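Local coordinates for membrane-associated lipoprotein (Ureaplasma parvum, PDB 3K63) that is of unknown molecular function, a cell-membrane lipoprotein represented here by its lipoprotein-associated type-17 domain, with lipid binding suggested but not established, at residues D15-F24 with N40-K51. Numbering follows the deposited sequence.
Sequences DTFDFKLAAF and NYYQGIEIQQHK
Asp-18 and Lys-20 pair with Gln-48 and Glu-46 in a two-stranded antiparallel sheet, strand 17-21 against strand 45-49, within the lipoprotein-associated domain. Each pair is closed by two backbone bonds; Gln-48 N reaches Asp-18 O at 2.7 Å, nearly straight at 171°. Past one end of the strands the backbone pairing continues, Thr-16 O accepting from both His-50 N (2.9 Å) and Lys-51 N; at the other, Ala-22 N bonds to Gly-44 O.

Phe-17, Phe-19, Leu-21, Ile-45 and Ile-47 make one face largely apolar, and Phe-17, Phe-19 and Ile-45 touch strand 56-64. Ile-47 serves both phenylalanines: its CG2 meets Phe-17 CD2 at 4.1 Å, while CD1 reaches Phe-19 CB. Phe-19 CG sits between the backbone N and the carbonyl carbon (chi1 65°), which leads the ring off strand 45-49 to meet the rings of Tyr-29 and Phe-63.

Asp-18, Lys-20, Glu-46 and Gln-48 make the other face polar. Asp-18 OD1 is held by Tyr-29 OH, and Lys-20 and Glu-46 run side by side without closing a salt bridge.

Past the strand ends, Phe-17 CA sits over a face of the His-50 ring, 4.3 Å from its centroid, a CH-pi contact. Asp-15 OD1 takes Lys-51 NZ on its syn side, a salt bridge of 3.1 Å. Ala-23 CB rests against the Gln-43 amide, and Asn-40 ND2, bonded to Gln-36 O, comes to the edge of the Phe-24 ring, 3.3 Å from CZ. Water 1 links the Leu-21 to Phe-24 turn to segment 40-51, accepting weakly from Ala-23 N and donating to Asn-40 O and, at 2.7 Å, to Gly-44 O.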
ATOM      1  N   ASP A  15     -10.847  -3.078  -3.287  1.00 63.14           N
ATOM      2  CA  ASP A  15     -11.911  -4.073  -3.221  1.00 63.43           C
ATOM      3  C   ASP A  15     -12.168  -4.368  -1.746  1.00 65.90           C
ATOM      4  O   ASP A  15     -13.105  -3.831  -1.141  1.00 62.59           O
ATOM      5  CB  ASP A  15     -11.488  -5.355  -3.948  1.00 66.85           C
ATOM      6  CG  ASP A  15     -12.533  -6.463  -3.850  1.00 74.13           C
ATOM      7  OD1 ASP A  15     -13.722  -6.150  -3.618  1.00 72.50           O
ATOM      8  OD2 ASP A  15     -12.165  -7.649  -4.024  1.00 74.87           O
ATOM      9  N   THR A  16     -11.307  -5.211  -1.176  1.00 63.69           N
ATOM     10  CA  THR A  16     -11.397  -5.593   0.227  1.00 61.77           C
ATOM     11  C   THR A  16     -11.172  -4.414   1.155  1.00 59.07           C
ATOM     12  O   THR A  16     -11.824  -4.307   2.193  1.00 59.88           O
ATOM     13  CB  THR A  16     -10.360  -6.642   0.584  1.00 61.29           C
ATOM     14  OG1 THR A  16     -10.339  -7.653  -0.432  1.00 67.15           O
ATOM     15  CG2 THR A  16     -10.703  -7.272   1.936  1.00 59.04           C
ATOM     16  N   PHE A  17     -10.232  -3.546   0.802  1.00 52.97           N
ATOM     17  CA  PHE A  17      -9.948  -2.387   1.632  1.00 55.12           C
ATOM     18  C   PHE A  17      -9.284  -1.268   0.851  1.00 55.10           C
ATOM     19  O   PHE A  17      -8.847  -1.435  -0.288  1.00 52.48           O
ATOM     20  CB  PHE A  17      -9.018  -2.759   2.791  1.00 52.96           C
ATOM     21  CG  PHE A  17      -7.586  -3.003   2.369  1.00 53.54           C
ATOM     22  CD1 PHE A  17      -7.260  -4.104   1.583  1.00 50.47           C
ATOM     23  CD2 PHE A  17      -6.567  -2.123   2.745  1.00 49.31           C
ATOM     24  CE1 PHE A  17      -5.945  -4.331   1.177  1.00 48.49           C
ATOM     25  CE2 PHE A  17      -5.244  -2.343   2.341  1.00 48.38           C
ATOM     26  CZ  PHE A  17      -4.936  -3.455   1.554  1.00 49.76           C
ATOM     27  N   ASP A  18      -9.209  -0.123   1.502  1.00 53.04           N
ATOM     28  CA  ASP A  18      -8.567   1.043   0.948  1.00 51.80           C
ATOM     29  C   ASP A  18      -7.833   1.663   2.120  1.00 51.47           C
ATOM     30  O   ASP A  18      -8.103   1.330   3.282  1.00 49.14           O
ATOM     31  CB  ASP A  18      -9.597   2.027   0.408  1.00 52.58           C
ATOM     32  CG  ASP A  18     -10.100   1.649  -0.976  1.00 61.52           C
ATOM     33  OD1 ASP A  18      -9.265   1.315  -1.851  1.00 61.70           O
ATOM     34  OD2 ASP A  18     -11.333   1.701  -1.202  1.00 63.98           O
ATOM     35  N   PHE A  19      -6.884   2.538   1.827  1.00 51.55           N
ATOM     36  CA  PHE A  19      -6.154   3.197   2.889  1.00 46.32           C
ATOM     37  C   PHE A  19      -6.098   4.670   2.561  1.00 47.78           C
ATOM     38  O   PHE A  19      -6.288   5.087   1.417  1.00 45.36           O
ATOM     39  CB  PHE A  19      -4.728   2.643   3.030  1.00 41.49           C
ATOM     40  CG  PHE A  19      -3.851   2.900   1.839  1.00 40.35           C
ATOM     41  CD1 PHE A  19      -3.664   1.915   0.870  1.00 42.19           C
ATOM     42  CD2 PHE A  19      -3.212   4.125   1.679  1.00 40.39           C
ATOM     43  CE1 PHE A  19      -2.851   2.142  -0.240  1.00 40.84           C
ATOM     44  CE2 PHE A  19      -2.395   4.373   0.576  1.00 38.08           C
ATOM     45  CZ  PHE A  19      -2.212   3.377  -0.390  1.00 39.04           C
ATOM     46  N   LYS A  20      -5.852   5.462   3.584  1.00 48.39           N
ATOM     47  CA  LYS A  20      -5.746   6.877   3.406  1.00 48.96           C
ATOM     48  C   LYS A  20      -4.621   7.219   4.361  1.00 50.16           C
ATOM     49  O   LYS A  20      -4.542   6.670   5.459  1.00 43.66           O
ATOM     50  CB  LYS A  20      -7.063   7.547   3.802  1.00 59.13           C
ATOM     51  CG  LYS A  20      -7.385   8.770   2.950  1.00 65.57           C
ATOM     52  CD  LYS A  20      -8.778   9.367   3.194  1.00 69.92           C
ATOM     53  CE  LYS A  20      -8.816  10.207   4.470  1.00 71.95           C
ATOM     54  NZ  LYS A  20     -10.182  10.768   4.695  1.00 78.00           N
ATOM     55  N   LEU A  21      -3.729   8.094   3.917  1.00 48.39           N
ATOM     56  CA  LEU A  21      -2.593   8.501   4.726  1.00 43.96           C
ATOM     57  C   LEU A  21      -2.869   9.791   5.477  1.00 44.33           C
ATOM     58  O   LEU A  21      -3.348  10.778   4.909  1.00 43.13           O
ATOM     59  CB  LEU A  21      -1.359   8.690   3.848  1.00 41.98           C
ATOM     60  CG  LEU A  21      -0.374   7.531   3.704  1.00 43.94           C
ATOM     61  CD1 LEU A  21      -1.014   6.360   2.995  1.00 42.61           C
ATOM     62  CD2 LEU A  21       0.861   8.036   2.934  1.00 45.76           C
ATOM     63  N   ALA A  22      -2.560   9.780   6.765  1.00 41.28           N
ATOM     64  CA  ALA A  22      -2.762  10.950   7.604  1.00 40.53           C
ATOM     65  C   ALA A  22      -2.132  12.218   7.016  1.00 49.63           C
ATOM     66  O   ALA A  22      -2.541  13.335   7.344  1.00 52.58           O
ATOM     67  CB  ALA A  22      -2.189  10.692   8.995  1.00 35.53           C
ATOM     68  N   ALA A  23      -1.145  12.040   6.142  1.00 47.36           N
ATOM     69  CA  ALA A  23      -0.449  13.167   5.539  1.00 48.14           C
ATOM     70  C   ALA A  23      -1.158  13.719   4.302  1.00 48.99           C
ATOM     71  O   ALA A  23      -1.004  14.886   3.968  1.00 50.84           O
ATOM     72  CB  ALA A  23       0.975  12.764   5.203  1.00 42.87           C
ATOM     73  N   PHE A  24      -1.943  12.883   3.634  1.00 49.27           N
ATOM     74  CA  PHE A  24      -2.659  13.338   2.450  1.00 50.81           C
ATOM     75  C   PHE A  24      -4.131  12.958   2.489  1.00 56.05           C
ATOM     76  O   PHE A  24      -4.655  12.381   1.547  1.00 59.53           O
ATOM     77  CB  PHE A  24      -2.026  12.753   1.190  1.00 50.83           C
ATOM     78  CG  PHE A  24      -0.541  12.946   1.112  1.00 52.58           C
ATOM     79  CD1 PHE A  24       0.311  11.846   1.108  1.00 46.99           C
ATOM     80  CD2 PHE A  24       0.006  14.225   1.060  1.00 47.30           C
ATOM     81  CE1 PHE A  24       1.681  12.020   1.057  1.00 45.91           C
ATOM     82  CE2 PHE A  24       1.374  14.411   1.007  1.00 39.94           C
ATOM     83  CZ  PHE A  24       2.217  13.304   1.006  1.00 47.53           C
ATOM     84  N   ASN A  40       5.900   9.519   3.637  1.00 37.63           N
ATOM     85  CA  ASN A  40       4.929  10.134   4.523  1.00 37.16           C
ATOM     86  C   ASN A  40       4.002   9.228   5.281  1.00 35.95           C
ATOM     87  O   ASN A  40       3.151   9.726   5.996  1.00 35.99           O
ATOM     88  CB  ASN A  40       4.097  11.156   3.746  1.00 40.02           C
ATOM     89  CG  ASN A  40       4.930  12.307   3.254  1.00 37.91           C
ATOM     90  OD1 ASN A  40       5.334  13.180   4.026  1.00 36.52           O
ATOM     91  ND2 ASN A  40       5.217  12.304   1.965  1.00 36.87           N
ATOM     92  N   TYR A  41       4.149   7.916   5.156  1.00 35.26           N
ATOM     93  CA  TYR A  41       3.240   7.050   5.885  1.00 35.22           C
ATOM     94  C   TYR A  41       3.571   6.990   7.377  1.00 35.24           C
ATOM     95  O   TYR A  41       2.769   6.505   8.183  1.00 38.02           O
ATOM     96  CB  TYR A  41       3.201   5.649   5.256  1.00 34.15           C
ATOM     97  CG  TYR A  41       4.407   4.772   5.471  1.00 31.75           C
ATOM     98  CD1 TYR A  41       4.539   4.014   6.622  1.00 30.92           C
ATOM     99  CD2 TYR A  41       5.382   4.645   4.486  1.00 31.43           C
ATOM    100  CE1 TYR A  41       5.614   3.134   6.790  1.00 30.12           C
ATOM    101  CE2 TYR A  41       6.458   3.773   4.637  1.00 28.99           C
ATOM    102  CZ  TYR A  41       6.570   3.016   5.786  1.00 32.10           C
ATOM    103  OH  TYR A  41       7.621   2.124   5.921  1.00 33.28           O
ATOM    104  N   TYR A  42       4.732   7.519   7.748  1.00 32.29           N
ATOM    105  CA  TYR A  42       5.147   7.522   9.141  1.00 36.24           C
ATOM    106  C   TYR A  42       4.206   8.441   9.923  1.00 39.69           C
ATOM    107  O   TYR A  42       4.181   8.422  11.153  1.00 41.10           O
ATOM    108  CB  TYR A  42       6.584   8.027   9.273  1.00 35.72           C
ATOM    109  CG  TYR A  42       6.725   9.520   9.070  1.00 35.96           C
ATOM    110  CD1 TYR A  42       6.654  10.406  10.151  1.00 39.56           C
ATOM    111  CD2 TYR A  42       6.854  10.054   7.793  1.00 32.66           C
ATOM    112  CE1 TYR A  42       6.703  11.784   9.959  1.00 38.21           C
ATOM    113  CE2 TYR A  42       6.905  11.431   7.587  1.00 32.00           C
ATOM    114  CZ  TYR A  42       6.824  12.291   8.675  1.00 38.78           C
ATOM    115  OH  TYR A  42       6.823  13.653   8.475  1.00 45.74           O
ATOM    116  N   GLN A  43       3.438   9.250   9.207  1.00 36.24           N
ATOM    117  CA  GLN A  43       2.490  10.145   9.846  1.00 41.24           C
ATOM    118  C   GLN A  43       1.201   9.429  10.193  1.00 42.21           C
ATOM    119  O   GLN A  43       0.401   9.942  10.958  1.00 42.29           O
ATOM    120  CB  GLN A  43       2.196  11.330   8.931  1.00 40.67           C
ATOM    121  CG  GLN A  43       3.323  12.340   8.883  1.00 39.36           C
ATOM    122  CD  GLN A  43       2.945  13.563   8.093  1.00 46.50           C
ATOM    123  OE1 GLN A  43       1.960  14.240   8.411  1.00 51.35           O
ATOM    124  NE2 GLN A  43       3.725  13.862   7.055  1.00 40.38           N
ATOM    125  N   GLY A  44       1.000   8.245   9.619  1.00 44.01           N
ATOM    126  CA  GLY A  44      -0.203   7.487   9.910  1.00 38.91           C
ATOM    127  C   GLY A  44      -0.928   6.941   8.700  1.00 40.54           C
ATOM    128  O   GLY A  44      -0.943   7.541   7.623  1.00 38.87           O
ATOM    129  N   ILE A  45      -1.527   5.777   8.888  1.00 39.08           N
ATOM    130  CA  ILE A  45      -2.275   5.126   7.833  1.00 38.94           C
ATOM    131  C   ILE A  45      -3.642   4.803   8.420  1.00 42.25           C
ATOM    132  O   ILE A  45      -3.738   4.229   9.503  1.00 41.54           O
ATOM    133  CB  ILE A  45      -1.602   3.816   7.405  1.00 35.70           C
ATOM    134  CG1 ILE A  45      -0.194   4.099   6.878  1.00 39.61           C
ATOM    135  CG2 ILE A  45      -2.427   3.141   6.349  1.00 39.11           C
ATOM    136  CD1 ILE A  45       0.710   2.858   6.768  1.00 41.20           C
ATOM    137  N   GLU A  46      -4.697   5.197   7.722  1.00 43.77           N
ATOM    138  CA  GLU A  46      -6.049   4.919   8.167  1.00 43.83           C
ATOM    139  C   GLU A  46      -6.554   3.857   7.199  1.00 48.80           C
ATOM    140  O   GLU A  46      -6.606   4.099   5.992  1.00 50.24           O
ATOM    141  CB  GLU A  46      -6.917   6.163   8.031  1.00 46.46           C
ATOM    142  CG  GLU A  46      -8.341   6.013   8.567  1.00 56.39           C
ATOM    143  CD  GLU A  46      -9.316   7.044   7.981  1.00 65.31           C
ATOM    144  OE1 GLU A  46      -8.959   8.247   7.932  1.00 67.84           O
ATOM    145  OE2 GLU A  46     -10.438   6.651   7.574  1.00 61.62           O
ATOM    146  N   ILE A  47      -6.906   2.679   7.718  1.00 48.43           N
ATOM    147  CA  ILE A  47      -7.417   1.592   6.885  1.00 46.17           C
ATOM    148  C   ILE A  47      -8.940   1.600   6.834  1.00 49.08           C
ATOM    149  O   ILE A  47      -9.599   1.786   7.859  1.00 48.08           O
ATOM    150  CB  ILE A  47      -6.974   0.221   7.414  1.00 43.50           C
ATOM    151  CG1 ILE A  47      -5.453   0.138   7.450  1.00 42.33           C
ATOM    152  CG2 ILE A  47      -7.516  -0.873   6.524  1.00 45.07           C
ATOM    153  CD1 ILE A  47      -4.799   0.266   6.063  1.00 42.62           C
ATOM    154  N   GLN A  48      -9.497   1.427   5.640  1.00 48.72           N
ATOM    155  CA  GLN A  48     -10.943   1.367   5.497  1.00 49.37           C
ATOM    156  C   GLN A  48     -11.206  -0.051   5.041  1.00 49.83           C
ATOM    157  O   GLN A  48     -11.259  -0.339   3.843  1.00 50.22           O
ATOM    158  CB  GLN A  48     -11.465   2.334   4.431  1.00 53.74           C
ATOM    159  CG  GLN A  48     -11.330   3.830   4.748  1.00 52.80           C
ATOM    160  CD  GLN A  48      -9.938   4.375   4.434  1.00 60.08           C
ATOM    161  OE1 GLN A  48      -9.420   4.193   3.321  1.00 60.92           O
ATOM    162  NE2 GLN A  48      -9.326   5.049   5.411  1.00 57.69           N
ATOM    163  N   GLN A  49     -11.332  -0.957   5.995  1.00 53.31           N
ATOM    164  CA  GLN A  49     -11.594  -2.336   5.634  1.00 52.76           C
ATOM    165  C   GLN A  49     -13.076  -2.440   5.310  1.00 55.61           C
ATOM    166  O   GLN A  49     -13.929  -2.293   6.187  1.00 59.54           O
ATOM    167  CB  GLN A  49     -11.234  -3.286   6.778  1.00 49.81           C
ATOM    168  CG  GLN A  49     -11.228  -4.729   6.335  1.00 52.73           C
ATOM    169  CD  GLN A  49     -10.690  -5.661   7.388  1.00 53.27           C
ATOM    170  OE1 GLN A  49      -9.857  -5.265   8.205  1.00 56.24           O
ATOM    171  NE2 GLN A  49     -11.144  -6.915   7.368  1.00 52.65           N
ATOM    172  N   HIS A  50     -13.368  -2.691   4.042  1.00 56.93           N
ATOM    173  CA  HIS A  50     -14.738  -2.804   3.567  1.00 57.28           C
ATOM    174  C   HIS A  50     -15.334  -4.185   3.751  1.00 58.97           C
ATOM    175  O   HIS A  50     -16.514  -4.312   4.050  1.00 66.59           O
ATOM    176  CB  HIS A  50     -14.797  -2.457   2.086  1.00 57.93           C
ATOM    177  CG  HIS A  50     -14.136  -1.162   1.747  1.00 51.09           C
ATOM    178  ND1 HIS A  50     -13.434  -0.969   0.579  1.00 61.19           N
ATOM    179  CD2 HIS A  50     -14.073   0.008   2.424  1.00 57.61           C
ATOM    180  CE1 HIS A  50     -12.961   0.267   0.551  1.00 61.84           C
ATOM    181  NE2 HIS A  50     -13.335   0.881   1.659  1.00 57.77           N
ATOM    182  N   LYS A  51     -14.524  -5.222   3.571  1.00 59.04           N
ATOM    183  CA  LYS A  51     -15.030  -6.582   3.687  1.00 57.84           C
ATOM    184  C   LYS A  51     -14.231  -7.485   4.630  1.00 60.88           C
ATOM    185  O   LYS A  51     -13.084  -7.203   4.969  1.00 57.39           O
ATOM    186  CB  LYS A  51     -15.117  -7.196   2.287  1.00 56.37           C
ATOM    187  CG  LYS A  51     -15.588  -6.174   1.269  1.00 62.67           C
ATOM    188  CD  LYS A  51     -16.233  -6.776   0.026  1.00 71.60           C
ATOM    189  CE  LYS A  51     -15.235  -7.478  -0.884  1.00 77.34           C
ATOM    190  NZ  LYS A  51     -15.885  -7.899  -2.162  1.00 80.11           N
TER
HETATM  191  O   HOH W   1       0.557   9.625   6.931  1.00 42.11           O